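Local coordinates for conserved hypothetical protein (PDB 2GK4) that is of unknown function but probably acts as a phosphopantothenate-cysteine ligase (CoaB) of coenzyme A synthesis, at residues Tyr97-Met102 / Leu136-Thr141. Numbering follows the deposited sequence.
Sequences YTPVYM and LFLKKT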
loop_
_atom_site.group_PDB
_atom_site.type_symbol
_atom_site.label_atom_id
_atom_site.label_comp_id
_atom_site.label_asym_id
_atom_site.label_seq_id
_atom_site.Cartn_x
_atom_site.Cartn_y
_atom_site.Cartn_z
ATOM N N TYR A 97 -6.508 13.021 -1.162
ATOM C CA TYR A 97 -7.646 12.632 -0.326
ATOM C C TYR A 97 -7.257 11.651 0.753
ATOM O O TYR A 97 -6.380 10.788 0.558
ATOM C CB TYR A 97 -8.755 12.007 -1.205
ATOM C CG TYR A 97 -9.320 13.022 -2.184
ATOM C CD1 TYR A 97 -8.781 13.156 -3.463
ATOM C CD2 TYR A 97 -10.351 13.875 -1.809
ATOM C CE1 TYR A 97 -9.263 14.130 -4.361
ATOM C CE2 TYR A 97 -10.840 14.851 -2.689
ATOM C CZ TYR A 97 -10.293 14.973 -3.960
ATOM O OH TYR A 97 -10.801 15.928 -4.847
ATOM N N THR A 98 -7.992 11.718 1.859
ATOM C CA THR A 98 -7.799 10.807 2.963
ATOM C C THR A 98 -9.137 10.222 3.455
ATOM O O THR A 98 -10.153 10.927 3.482
ATOM C CB THR A 98 -7.016 11.524 4.082
ATOM O OG1 THR A 98 -6.564 10.561 5.036
ATOM C CG2 THR A 98 -7.842 12.677 4.734
ATOM N N PRO A 99 -9.147 8.922 3.823
ATOM C CA PRO A 99 -10.356 8.244 4.264
ATOM C C PRO A 99 -11.045 8.943 5.429
ATOM O O PRO A 99 -10.376 9.446 6.349
ATOM C CB PRO A 99 -9.831 6.878 4.736
ATOM C CG PRO A 99 -8.663 6.629 3.869
ATOM C CD PRO A 99 -7.992 7.988 3.791
ATOM N N VAL A 100 -12.383 8.983 5.385
ATOM C CA VAL A 100 -13.156 9.492 6.500
ATOM C C VAL A 100 -14.061 8.391 7.066
ATOM O O VAL A 100 -14.047 8.108 8.276
ATOM C CB VAL A 100 -14.000 10.734 6.098
ATOM C CG1 VAL A 100 -14.942 11.156 7.253
ATOM C CG2 VAL A 100 -13.086 11.890 5.717
ATOM N N TYR A 101 -14.800 7.733 6.182
ATOM C CA TYR A 101 -15.844 6.808 6.608
ATOM C C TYR A 101 -16.030 5.717 5.579
ATOM O O TYR A 101 -16.140 5.993 4.387
ATOM C CB TYR A 101 -17.148 7.576 6.787
ATOM C CG TYR A 101 -18.290 6.782 7.373
ATOM C CD1 TYR A 101 -19.408 6.483 6.606
ATOM C CD2 TYR A 101 -18.271 6.366 8.706
ATOM C CE1 TYR A 101 -20.495 5.770 7.154
ATOM C CE2 TYR A 101 -19.357 5.660 9.262
ATOM C CZ TYR A 101 -20.457 5.361 8.470
ATOM O OH TYR A 101 -21.552 4.674 8.996
HETATM N N MSE A 102 -16.061 4.476 6.053
HETATM C CA MSE A 102 -16.176 3.305 5.195
HETATM C C MSE A 102 -17.419 2.537 5.618
HETATM O O MSE A 102 -17.590 2.231 6.797
HETATM C CB MSE A 102 -14.938 2.422 5.382
HETATM C CG MSE A 102 -15.054 0.990 4.873
HETATM SE SE MSE A 102 -14.352 0.828 3.095
HETATM C CE MSE A 102 -15.696 1.201 2.235
ATOM N N LEU A 136 -16.325 3.940 0.330
ATOM C CA LEU A 136 -15.422 4.755 1.155
ATOM C C LEU A 136 -15.549 6.231 0.771
ATOM O O LEU A 136 -15.424 6.568 -0.411
ATOM C CB LEU A 136 -13.959 4.268 0.983
ATOM C CG LEU A 136 -12.883 5.136 1.665
ATOM C CD1 LEU A 136 -12.995 5.033 3.171
ATOM C CD2 LEU A 136 -11.468 4.748 1.163
ATOM N N PHE A 137 -15.791 7.090 1.774
ATOM C CA PHE A 137 -15.839 8.544 1.589
ATOM C C PHE A 137 -14.495 9.103 2.008
ATOM O O PHE A 137 -13.980 8.738 3.070
ATOM C CB PHE A 137 -16.965 9.156 2.437
ATOM C CG PHE A 137 -18.346 8.691 2.011
ATOM C CD1 PHE A 137 -18.873 7.494 2.508
ATOM C CD2 PHE A 137 -19.073 9.413 1.057
ATOM C CE1 PHE A 137 -20.137 7.026 2.091
ATOM C CE2 PHE A 137 -20.347 8.966 0.625
ATOM C CZ PHE A 137 -20.872 7.775 1.136
ATOM N N LEU A 138 -13.952 9.999 1.188
ATOM C CA LEU A 138 -12.643 10.592 1.458
ATOM C C LEU A 138 -12.775 12.097 1.358
ATOM O O LEU A 138 -13.540 12.601 0.503
ATOM C CB LEU A 138 -11.610 10.101 0.452
ATOM C CG LEU A 138 -11.383 8.587 0.321
ATOM C CD1 LEU A 138 -12.320 7.978 -0.729
ATOM C CD2 LEU A 138 -9.930 8.338 -0.024
ATOM N N LYS A 139 -12.060 12.813 2.224
ATOM C CA LYS A 139 -12.022 14.305 2.126
ATOM C C LYS A 139 -10.649 14.785 1.622
ATOM O O LYS A 139 -9.674 14.040 1.686
ATOM C CB LYS A 139 -12.295 14.925 3.495
ATOM C CG LYS A 139 -11.152 14.756 4.510
ATOM C CD LYS A 139 -11.484 15.346 5.891
ATOM C CE LYS A 139 -10.242 15.411 6.763
ATOM N NZ LYS A 139 -10.626 15.891 8.160
ATOM N N LYS A 140 -10.568 16.035 1.150
ATOM C CA LYS A 140 -9.271 16.618 0.826
ATOM C C LYS A 140 -8.263 16.604 1.970
ATOM O O LYS A 140 -8.593 16.878 3.159
ATOM C CB LYS A 140 -9.426 18.046 0.316
ATOM C CG LYS A 140 -9.893 18.133 -1.110
ATOM C CD LYS A 140 -9.741 19.561 -1.629
ATOM C CE LYS A 140 -10.500 19.739 -2.936
ATOM N NZ LYS A 140 -10.817 21.173 -3.211
ATOM N N THR A 141 -7.013 16.313 1.613
ATOM C CA THR A 141 -5.908 16.435 2.561
ATOM C C THR A 141 -5.557 17.919 2.730
ATOM O O THR A 141 -5.949 18.743 1.884
ATOM C CB THR A 141 -4.678 15.696 2.027
ATOM O OG1 THR A 141 -4.523 16.029 0.648
ATOM C CG2 THR A 141 -4.883 14.181 2.183
#
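F137 CD1 lies at the edge of the Y101 ring, near its plane, 4.3 Å from Y101 CD1. At the edge of the F137 ring, in its plane, sits the carbonyl oxygen of Y101, 3.6 Å from F137 CD1. F117 stacks on F137 and also meets the Y101 ring, so the two aromatics share a third. Backbone atoms K139 C, K140 N and L138 O approach the Y97 ring obliquely; its CE2 packs 3.8 Å from K140 CG, the two side chains running side by side, and its hydroxyl is hydrogen-bonded to D131 O of the second subunit. With CG anti to the backbone N (chi1 164°) and bends farther out, M102 crosses L136 at about a right angle, and its methyl carbon CE touches L136 CB at 3.7 Å. The aliphatic part of K139 runs beside T98 and across V100, whose CG2 is 3.7 Å from K139 CG. Between T98 and K139 the backbones exchange two hydrogen bonds. Further along, F137 O accepts a hydrogen bond from V100 N (2.8 Å) and a weak one from Y101 N (3.4 Å), while F137 N gives a nearly straight bond to Y101 O (2.9 Å, 177°). One residue opposite two shifts the register between P99 and Y101. On the side carrying L136 and M102, L136 packs on its counterpart in the second subunit, and residues 136-138 pair antiparallel with a strand of that chain. Apart from the main mixed sheet of the alpha-beta-alpha sandwich, strands 97-104 and 133-140 thus form a classic beta bulge in an antiparallel sheet that continues across the dimer interface.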